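Local atomic coordinates of sensor protein kinase HptS (Staphylococcus aureus, PDB entry 6LKI), a protein that probably acts as the membrane histidine kinase of a two-component system that responds to hexose phosphate together with a partner protein. Residues B[18-23]-B[84-89]; B[34-39]-B[91-96]; B[58-63]-B[100-105]. All coordinates share one frame; numbering follows the deposited sequence.

Contact 1: residues B[18-23]-B[84-89]; sequences KQIQTF and YLFSTH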
loop_
_atom_site.group_PDB
_atom_site.type_symbol
_atom_site.label_atom_id
_atom_site.label_comp_id
_atom_site.label_asym_id
_atom_site.label_seq_id
_atom_site.Cartn_x
_atom_site.Cartn_y
_atom_site.Cartn_z
ATOM N N LYS B 18 -11.119 16.675 18.565
ATOM C CA LYS B 18 -12.011 17.741 18.116
ATOM C C LYS B 18 -11.243 18.803 17.341
ATOM O O LYS B 18 -11.686 19.255 16.276
ATOM C CB LYS B 18 -12.731 18.351 19.324
ATOM C CG LYS B 18 -13.577 19.601 19.055
ATOM C CD LYS B 18 -12.781 20.899 19.225
ATOM C CE LYS B 18 -13.248 21.949 18.238
ATOM N NZ LYS B 18 -12.283 23.070 18.077
ATOM N N GLN B 19 -10.090 19.220 17.868
ATOM C CA GLN B 19 -9.299 20.248 17.203
ATOM C C GLN B 19 -8.824 19.789 15.833
ATOM O O GLN B 19 -8.725 20.602 14.906
ATOM C CB GLN B 19 -8.109 20.642 18.079
ATOM C CG GLN B 19 -8.509 21.136 19.457
ATOM C CD GLN B 19 -7.913 22.487 19.790
ATOM O OE1 GLN B 19 -6.811 22.818 19.350
ATOM N NE2 GLN B 19 -8.642 23.282 20.564
ATOM N N ILE B 20 -8.534 18.494 15.681
ATOM C CA ILE B 20 -8.152 17.968 14.372
ATOM C C ILE B 20 -9.320 18.076 13.399
ATOM O O ILE B 20 -9.167 18.549 12.267
ATOM C CB ILE B 20 -7.657 16.516 14.497
ATOM C CG1 ILE B 20 -6.349 16.464 15.291
ATOM C CG2 ILE B 20 -7.480 15.898 13.119
ATOM C CD1 ILE B 20 -5.860 15.056 15.572
ATOM N N GLN B 21 -10.507 17.648 13.832
ATOM C CA GLN B 21 -11.670 17.674 12.949
ATOM C C GLN B 21 -12.036 19.099 12.552
ATOM O O GLN B 21 -12.394 19.356 11.395
ATOM C CB GLN B 21 -12.855 16.981 13.620
ATOM C CG GLN B 21 -12.612 15.516 13.959
ATOM C CD GLN B 21 -12.498 14.633 12.727
ATOM O OE1 GLN B 21 -12.824 15.049 11.615
ATOM N NE2 GLN B 21 -12.037 13.404 12.924
ATOM N N THR B 22 -11.940 20.012 13.505
ATOM C CA THR B 22 -12.218 21.399 13.240
ATOM C C THR B 22 -11.227 21.961 12.268
ATOM O O THR B 22 -11.578 22.691 11.415
ATOM C CB THR B 22 -12.172 22.240 14.513
ATOM O OG1 THR B 22 -13.148 21.806 15.419
ATOM C CG2 THR B 22 -12.412 23.673 14.221
ATOM N N PHE B 23 -9.978 21.603 12.430
ATOM C CA PHE B 23 -8.938 21.981 11.499
ATOM C C PHE B 23 -9.290 21.552 10.079
ATOM O O PHE B 23 -9.206 22.309 9.180
ATOM C CB PHE B 23 -7.591 21.419 11.954
ATOM C CG PHE B 23 -6.499 21.521 10.928
ATOM C CD1 PHE B 23 -5.674 22.586 10.906
ATOM C CD2 PHE B 23 -6.301 20.532 10.010
ATOM C CE1 PHE B 23 -4.675 22.680 9.981
ATOM C CE2 PHE B 23 -5.312 20.603 9.084
ATOM C CZ PHE B 23 -4.504 21.692 9.058
ATOM N N TYR B 84 -0.372 5.140 17.893
ATOM C CA TYR B 84 -1.825 5.049 17.871
ATOM C C TYR B 84 -2.353 5.850 16.688
ATOM O O TYR B 84 -2.179 7.072 16.636
ATOM C CB TYR B 84 -2.421 5.566 19.179
ATOM C CG TYR B 84 -3.930 5.649 19.183
ATOM C CD1 TYR B 84 -4.707 4.512 19.001
ATOM C CD2 TYR B 84 -4.579 6.861 19.376
ATOM C CE1 TYR B 84 -6.088 4.581 19.006
ATOM C CE2 TYR B 84 -5.960 6.940 19.384
ATOM C CZ TYR B 84 -6.708 5.796 19.199
ATOM O OH TYR B 84 -8.082 5.868 19.205
ATOM N N LEU B 85 -2.986 5.163 15.739
ATOM C CA LEU B 85 -3.633 5.841 14.622
ATOM C C LEU B 85 -4.838 6.608 15.149
ATOM O O LEU B 85 -5.833 6.008 15.570
ATOM C CB LEU B 85 -4.043 4.840 13.547
ATOM C CG LEU B 85 -4.756 5.441 12.335
ATOM C CD1 LEU B 85 -3.919 6.552 11.719
ATOM C CD2 LEU B 85 -5.069 4.368 11.303
ATOM N N PHE B 86 -4.711 7.869 14.883
ATOM C CA PHE B 86 -5.640 8.660 15.681
ATOM C C PHE B 86 -6.635 9.449 14.839
ATOM O O PHE B 86 -7.817 9.509 15.187
ATOM C CB PHE B 86 -4.859 9.614 16.593
ATOM C CG PHE B 86 -5.733 10.530 17.411
ATOM C CD1 PHE B 86 -6.344 10.081 18.568
ATOM C CD2 PHE B 86 -5.929 11.846 17.028
ATOM C CE1 PHE B 86 -7.145 10.916 19.321
ATOM C CE2 PHE B 86 -6.729 12.690 17.782
ATOM C CZ PHE B 86 -7.337 12.222 18.929
ATOM N N SER B 87 -6.423 9.699 13.580
ATOM C CA SER B 87 -7.394 10.223 12.631
ATOM C C SER B 87 -6.940 9.922 11.209
ATOM O O SER B 87 -5.743 9.830 10.926
ATOM C CB SER B 87 -7.601 11.732 12.809
ATOM O OG SER B 87 -6.432 12.453 12.465
ATOM N N THR B 88 -7.922 9.768 10.323
ATOM C CA THR B 88 -7.690 9.546 8.903
ATOM C C THR B 88 -8.646 10.435 8.123
ATOM O O THR B 88 -9.841 10.480 8.431
ATOM C CB THR B 88 -7.903 8.075 8.521
ATOM O OG1 THR B 88 -7.095 7.237 9.357
ATOM C CG2 THR B 88 -7.535 7.836 7.064
ATOM N N HIS B 89 -8.122 11.149 7.128
ATOM C CA HIS B 89 -8.940 12.034 6.312
ATOM C C HIS B 89 -8.542 11.902 4.850
ATOM O O HIS B 89 -7.354 11.841 4.525
ATOM C CB HIS B 89 -8.804 13.498 6.758
ATOM C CG HIS B 89 -9.467 13.797 8.067
ATOM N ND1 HIS B 89 -8.814 13.689 9.275
ATOM C CD2 HIS B 89 -10.728 14.200 8.355
ATOM C CE1 HIS B 89 -9.643 14.011 10.252
ATOM N NE2 HIS B 89 -10.810 14.325 9.721
#
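Gln21 and His89 form the polar link between helix 18-23 and strand 84-89. NE2 of His89 gives its proton to Gln21 OE1 over 2.9 Å, in a fairly straight bond with an angle of 163° at the hydrogen. The oxygen lies in the plane of the imidazole, whereas the donor stands above the plane of the Gln21 amide, and the two flat groups are turned 54° apart. Gln21 reaches the strand because its chain bends at chi2 (-68°), which swings CD toward the ring. Gln21 NE2 is in turn hydrogen-bonded to Glu17, one helical turn earlier. With OE1 accepting from His89 and NE2 donating to Glu17, the rotation of the Gln21 amide is probably fixed.

The strand is an outer one of a four-stranded antiparallel sheet, and the helix runs nearly along it, their axes 9.8 Å apart at closest approach. A classic beta bulge interrupts the strand here, Phe86 and Ser87 both facing Ile102 on the neighbouring strand.

Apolar contact is carried by the two branches of Ile20. CD1 comes in at the edge of the Phe86 ring, near its plane, 3.4 Å from CE2. The other branch, CG2, anti to the backbone N, lies 3.7 Å from Ser87 OG. It also approaches His89 CE1 at 4.1 Å, meeting that ring obliquely. Ile20 also packs on Ile102 of strand 97-106.

Contact 2: residues B[34-39]-B[91-96]; sequences LDLTNH and LKFKNS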
loop_
_atom_site.group_PDB
_atom_site.type_symbol
_atom_site.label_atom_id
_atom_site.label_comp_id
_atom_site.label_asym_id
_atom_site.label_seq_id
_atom_site.Cartn_x
_atom_site.Cartn_y
_atom_site.Cartn_z
ATOM N N LEU B 34 -4.615 24.560 -3.062
ATOM C CA LEU B 34 -3.191 24.297 -2.894
ATOM C C LEU B 34 -2.763 23.160 -3.814
ATOM O O LEU B 34 -3.292 22.047 -3.722
ATOM C CB LEU B 34 -2.873 23.964 -1.437
ATOM C CG LEU B 34 -3.076 25.117 -0.450
ATOM C CD1 LEU B 34 -2.871 24.655 0.984
ATOM C CD2 LEU B 34 -2.147 26.274 -0.782
ATOM N N ASP B 35 -1.805 23.447 -4.693
ATOM C CA ASP B 35 -1.237 22.467 -5.612
ATOM C C ASP B 35 0.044 21.924 -4.985
ATOM O O ASP B 35 1.059 22.624 -4.927
ATOM C CB ASP B 35 -0.969 23.109 -6.974
ATOM C CG ASP B 35 -0.418 22.128 -8.002
ATOM O OD1 ASP B 35 -0.093 20.975 -7.647
ATOM O OD2 ASP B 35 -0.307 22.521 -9.182
ATOM N N LEU B 36 -0.000 20.672 -4.531
ATOM C CA LEU B 36 1.128 20.085 -3.818
ATOM C C LEU B 36 2.267 19.657 -4.736
ATOM O O LEU B 36 3.244 19.076 -4.251
ATOM C CB LEU B 36 0.655 18.898 -2.973
ATOM C CG LEU B 36 -0.325 19.269 -1.854
ATOM C CD1 LEU B 36 -0.467 18.138 -0.848
ATOM C CD2 LEU B 36 0.104 20.558 -1.159
ATOM N N THR B 37 2.171 19.917 -6.039
ATOM C CA THR B 37 3.337 19.861 -6.909
ATOM C C THR B 37 4.057 21.199 -6.984
ATOM O O THR B 37 5.136 21.278 -7.584
ATOM C CB THR B 37 2.941 19.413 -8.320
ATOM O OG1 THR B 37 2.063 20.383 -8.905
ATOM C CG2 THR B 37 2.243 18.060 -8.276
ATOM N N ASN B 38 3.482 22.241 -6.392
ATOM C CA ASN B 38 4.091 23.560 -6.306
ATOM C C ASN B 38 4.721 23.716 -4.928
ATOM O O ASN B 38 4.052 23.508 -3.909
ATOM C CB ASN B 38 3.042 24.647 -6.553
ATOM C CG ASN B 38 3.620 26.044 -6.499
ATOM O OD1 ASN B 38 3.951 26.547 -5.428
ATOM N ND2 ASN B 38 3.734 26.684 -7.657
ATOM N N HIS B 39 6.004 24.083 -4.896
ATOM C CA HIS B 39 6.730 24.085 -3.629
ATOM C C HIS B 39 6.243 25.184 -2.690
ATOM O O HIS B 39 6.379 25.049 -1.468
ATOM C CB HIS B 39 8.235 24.209 -3.884
ATOM C CG HIS B 39 8.678 25.586 -4.269
ATOM N ND1 HIS B 39 8.992 26.554 -3.339
ATOM C CD2 HIS B 39 8.875 26.152 -5.482
ATOM C CE1 HIS B 39 9.355 27.660 -3.964
ATOM N NE2 HIS B 39 9.294 27.442 -5.265
ATOM N N LEU B 91 -8.518 13.982 1.623
ATOM C CA LEU B 91 -8.543 15.414 1.361
ATOM C C LEU B 91 -8.345 15.690 -0.122
ATOM O O LEU B 91 -7.475 15.095 -0.765
ATOM C CB LEU B 91 -7.458 16.137 2.168
ATOM C CG LEU B 91 -7.464 15.897 3.678
ATOM C CD1 LEU B 91 -6.254 16.556 4.325
ATOM C CD2 LEU B 91 -8.754 16.412 4.297
ATOM N N LYS B 92 -9.151 16.604 -0.656
ATOM C CA LYS B 92 -9.034 17.023 -2.049
ATOM C C LYS B 92 -8.180 18.283 -2.110
ATOM O O LYS B 92 -8.580 19.340 -1.609
ATOM C CB LYS B 92 -10.410 17.267 -2.665
ATOM C CG LYS B 92 -10.347 17.856 -4.069
ATOM C CD LYS B 92 -11.720 18.267 -4.576
ATOM C CE LYS B 92 -11.635 18.847 -5.981
ATOM N NZ LYS B 92 -10.714 20.019 -6.047
ATOM N N PHE B 93 -7.003 18.171 -2.715
ATOM C CA PHE B 93 -6.168 19.321 -3.007
ATOM C C PHE B 93 -6.396 19.752 -4.454
ATOM O O PHE B 93 -7.193 19.164 -5.188
ATOM C CB PHE B 93 -4.696 19.004 -2.733
ATOM C CG PHE B 93 -4.315 19.114 -1.282
ATOM C CD1 PHE B 93 -4.631 18.101 -0.390
ATOM C CD2 PHE B 93 -3.645 20.231 -0.811
ATOM C CE1 PHE B 93 -4.282 18.200 0.945
ATOM C CE2 PHE B 93 -3.295 20.337 0.524
ATOM C CZ PHE B 93 -3.613 19.321 1.403
ATOM N N LYS B 94 -5.681 20.801 -4.869
ATOM C CA LYS B 94 -5.890 21.354 -6.204
ATOM C C LYS B 94 -5.472 20.378 -7.297
ATOM O O LYS B 94 -6.086 20.355 -8.371
ATOM C CB LYS B 94 -5.123 22.668 -6.344
ATOM C CG LYS B 94 -5.437 23.456 -7.603
ATOM C CD LYS B 94 -4.580 24.710 -7.671
ATOM C CE LYS B 94 -4.899 25.537 -8.903
ATOM N NZ LYS B 94 -6.293 26.055 -8.884
ATOM N N ASN B 95 -4.449 19.565 -7.047
ATOM C CA ASN B 95 -3.880 18.699 -8.072
ATOM C C ASN B 95 -4.330 17.249 -7.971
ATOM O O ASN B 95 -4.419 16.571 -8.999
ATOM C CB ASN B 95 -2.351 18.743 -8.010
ATOM C CG ASN B 95 -1.814 18.306 -6.662
ATOM O OD1 ASN B 95 -2.277 18.767 -5.619
ATOM N ND2 ASN B 95 -0.838 17.404 -6.677
ATOM N N SER B 96 -4.607 16.753 -6.770
ATOM C CA SER B 96 -4.930 15.344 -6.575
ATOM C C SER B 96 -5.527 15.176 -5.183
ATOM O O SER B 96 -5.636 16.133 -4.409
ATOM C CB SER B 96 -3.692 14.461 -6.759
ATOM O OG SER B 96 -4.011 13.090 -6.604
#
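Leu34 O accepts the backbone N-H of Lys94 at 2.9 Å, where the loop 34-38 and the turn after strand 84-92 come together, with Asp35 and Lys94 CA atoms 4.8 Å apart. Two turns meet here: a type I beta turn from Asp35 to Asn38, which leads into helix 39-55 with Asn38 at its N-cap, and the tip of the hairpin between strands 84-92 and 97-106, closed by the hydrogen bond from Phe93 N to Ser96 O. The first also contains an Asx turn. Asp35 OD1 takes the backbone N-H of Thr37 and, at 2.6 Å, the hydroxyl OG1 of the same residue, both from one face of the carboxylate. This double grip should fix the carboxylate rotation.

Asn95 makes the polar side-chain link. Its CG sits between its own backbone N and carbonyl carbon (chi1 59°), and OD1 receives the N-H of Leu36 at 3.2 Å, the donor standing 67° out of the amide plane. Asp35 OD1 rests against Asn95 CB, the two side chains crossing at about a right angle.

Beside these bonds Phe93 packs against Leu34 and Leu36. Leu36 CD1 stands over the centre of its ring, 3.8 Å from the centroid, a CH-pi contact, while Leu34 O lies at the ring edge, near its plane. Phe31 of helix 2-31 stacks on the same ring and Tyr98 meets it edge-to-face. Lys94 CD lies 4.0 Å from Asp35 CB.

The amide of Asn95 is fixed further by the hydroxyl of Tyr98, bonded to ND2, and the same ND2 lies 3.5 Å from Thr37 CG2, the two side chains pointing in opposite directions as they pass.

Contact 3: residues B[58-63]-B[100-105]; sequences ATLYYE and LKIYMA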
loop_
_atom_site.group_PDB
_atom_site.type_symbol
_atom_site.label_atom_id
_atom_site.label_comp_id
_atom_site.label_asym_id
_atom_site.label_seq_id
_atom_site.Cartn_x
_atom_site.Cartn_y
_atom_site.Cartn_z
ATOM N N ALA B 58 -0.379 16.317 22.991
ATOM C CA ALA B 58 0.261 15.049 22.674
ATOM C C ALA B 58 1.339 15.220 21.607
ATOM O O ALA B 58 1.372 16.204 20.861
ATOM C CB ALA B 58 -0.777 14.033 22.200
ATOM N N THR B 59 2.238 14.239 21.551
ATOM C CA THR B 59 3.229 14.154 20.484
ATOM C C THR B 59 2.577 13.481 19.285
ATOM O O THR B 59 2.272 12.284 19.325
ATOM C CB THR B 59 4.462 13.381 20.945
ATOM O OG1 THR B 59 5.063 14.053 22.060
ATOM C CG2 THR B 59 5.479 13.278 19.816
ATOM N N LEU B 60 2.352 14.245 18.222
ATOM C CA LEU B 60 1.636 13.763 17.053
ATOM C C LEU B 60 2.539 13.803 15.831
ATOM O O LEU B 60 3.372 14.705 15.689
ATOM C CB LEU B 60 0.375 14.596 16.797
ATOM C CG LEU B 60 -0.617 14.677 17.959
ATOM C CD1 LEU B 60 -1.760 15.618 17.623
ATOM C CD2 LEU B 60 -1.138 13.291 18.304
ATOM N N TYR B 61 2.372 12.815 14.956
ATOM C CA TYR B 61 3.061 12.760 13.674
ATOM C C TYR B 61 2.022 12.655 12.571
ATOM O O TYR B 61 1.090 11.847 12.666
ATOM C CB TYR B 61 4.032 11.577 13.614
ATOM C CG TYR B 61 5.192 11.725 14.566
ATOM C CD1 TYR B 61 6.252 12.568 14.266
ATOM C CD2 TYR B 61 5.213 11.046 15.777
ATOM C CE1 TYR B 61 7.309 12.722 15.141
ATOM C CE2 TYR B 61 6.268 11.192 16.658
ATOM C CZ TYR B 61 7.313 12.031 16.333
ATOM O OH TYR B 61 8.365 12.183 17.204
ATOM N N TYR B 62 2.170 13.476 11.538
ATOM C CA TYR B 62 1.279 13.418 10.393
ATOM C C TYR B 62 1.969 12.738 9.217
ATOM O O TYR B 62 3.187 12.833 9.043
ATOM C CB TYR B 62 0.799 14.815 9.983
ATOM C CG TYR B 62 1.898 15.809 9.654
ATOM C CD1 TYR B 62 2.512 15.814 8.405
ATOM C CD2 TYR B 62 2.299 16.757 10.584
ATOM C CE1 TYR B 62 3.512 16.726 8.103
ATOM C CE2 TYR B 62 3.292 17.674 10.289
ATOM C CZ TYR B 62 3.895 17.654 9.049
ATOM O OH TYR B 62 4.886 18.564 8.757
ATOM N N GLU B 63 1.170 12.033 8.422
ATOM C CA GLU B 63 1.603 11.468 7.148
ATOM C C GLU B 63 0.602 11.923 6.095
ATOM O O GLU B 63 -0.571 11.540 6.143
ATOM C CB GLU B 63 1.688 9.941 7.209
ATOM C CG GLU B 63 2.854 9.412 8.035
ATOM C CD GLU B 63 3.071 7.919 7.856
ATOM O OE1 GLU B 63 2.217 7.262 7.226
ATOM O OE2 GLU B 63 4.097 7.402 8.347
ATOM N N LEU B 100 -4.523 11.959 4.736
ATOM C CA LEU B 100 -3.875 12.511 5.918
ATOM C C LEU B 100 -4.137 11.587 7.100
ATOM O O LEU B 100 -5.290 11.404 7.505
ATOM C CB LEU B 100 -4.379 13.923 6.219
ATOM C CG LEU B 100 -3.870 14.538 7.526
ATOM C CD1 LEU B 100 -2.352 14.677 7.502
ATOM C CD2 LEU B 100 -4.533 15.885 7.796
ATOM N N LYS B 101 -3.081 11.028 7.640
ATOM C CA LYS B 101 -3.158 10.268 8.840
ATOM C C LYS B 101 -2.369 10.919 9.946
ATOM O O LYS B 101 -1.311 11.350 9.722
ATOM C CB LYS B 101 -2.621 8.897 8.600
ATOM C CG LYS B 101 -3.266 8.204 7.462
ATOM C CD LYS B 101 -3.100 6.730 7.635
ATOM C CE LYS B 101 -2.875 6.056 6.322
ATOM N NZ LYS B 101 -4.077 6.053 5.456
ATOM N N ILE B 102 -2.922 10.933 11.146
ATOM C CA ILE B 102 -2.273 11.522 12.312
ATOM C C ILE B 102 -2.092 10.431 13.357
ATOM O O ILE B 102 -3.059 9.757 13.732
ATOM C CB ILE B 102 -3.082 12.703 12.879
ATOM C CG1 ILE B 102 -3.165 13.828 11.844
ATOM C CG2 ILE B 102 -2.456 13.208 14.169
ATOM C CD1 ILE B 102 -3.963 15.026 12.303
ATOM N N TYR B 103 -0.857 10.255 13.816
ATOM C CA TYR B 103 -0.505 9.227 14.783
ATOM C C TYR B 103 -0.111 9.870 16.104
ATOM O O TYR B 103 0.523 10.930 16.124
ATOM C CB TYR B 103 0.650 8.359 14.273
ATOM C CG TYR B 103 0.344 7.607 13.000
ATOM C CD1 TYR B 103 0.523 8.202 11.758
ATOM C CD2 TYR B 103 -0.125 6.301 13.040
ATOM C CE1 TYR B 103 0.241 7.516 10.590
ATOM C CE2 TYR B 103 -0.407 5.606 11.879
ATOM C CZ TYR B 103 -0.221 6.220 10.658
ATOM O OH TYR B 103 -0.503 5.534 9.499
ATOM N N MET B 104 -0.482 9.223 17.203
ATOM C CA MET B 104 -0.093 9.648 18.542
ATOM C C MET B 104 1.001 8.718 19.046
ATOM O O MET B 104 0.788 7.505 19.151
ATOM C CB MET B 104 -1.294 9.643 19.491
ATOM C CG MET B 104 -1.008 10.231 20.866
ATOM S SD MET B 104 -0.320 9.026 22.021
ATOM C CE MET B 104 -1.749 7.989 22.321
ATOM N N ALA B 105 2.166 9.285 19.357
ATOM C CA ALA B 105 3.280 8.497 19.874
ATOM C C ALA B 105 3.327 8.498 21.397
ATOM O O ALA B 105 3.685 7.483 22.005
ATOM C CB ALA B 105 4.603 9.022 19.310
#
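Tyr61 and Tyr103 form a hydrogen-bonded antiparallel pair: Tyr103 N gives to Tyr61 O at 2.8 Å, and Tyr61 N to Tyr103 O at 2.9 Å. Glu63 and Lys101 form a second reciprocal pair, and Ala105 N adds a fifth bond to Thr59 O. Between them, Leu60 with Met104 and Tyr62 with Ile102 are non-hydrogen-bonded pairs, where CA-H...O contacts such as Leu60 CA to Tyr103 O, 3.2 Å, supplement the ladder.

These are the two central strands of a four-stranded antiparallel sheet of order 2-1-4-3, reminiscent of the PAS-like modules of Cache sensor domains. One face carries Leu60, Tyr62, Ile102 and Met104. Leu60 CD2 packs on Met104 CB at 3.8 Å, while Leu60 CB meets Ile102 CG2 and Tyr62 CB meets Leu100 CD1; helix 39-55 covers Leu60 and Tyr62.

The other face carries Tyr61, Glu63, Lys101 and Tyr103. Ala105 CB touches the Tyr61 ring at its edge, 3.8 Å from CE2. Glu63, extended beyond CG, runs obliquely past Tyr103, its OE1 3.9 Å from CE1, with carboxylate and ring planes 65° apart. Lys101 leads away, bent at chi3 and chi4, and its NZ stays 6.6 Å from Glu63 OE1. The partner of that NZ is an acidic side chain on the chain of another protein in the assembly, which it meets in a salt bridge.

Overall arrangement
From the N terminus the chain runs along helix 2-31, which meets strand 84-92 in contact 1, then turns through 34-39, where contact 2 ties the loop before helix 39-55 to the far end of that strand and its hairpin. After helix 39-55 it enters strand 59-66, which contact 3 pairs with 97-106. Contacts 1, 2 and 3 close loops of 60, 51 and 36 residues, and every pair of them crosses along the chain; none nests. Centres of contacts 1 and 3 lie about 9 Å apart, joined by backbone bonds from Tyr84 and Phe86 to 100-105. The centre of contact 2 lies about 20 Å from that of contact 1, at the sheet's far end.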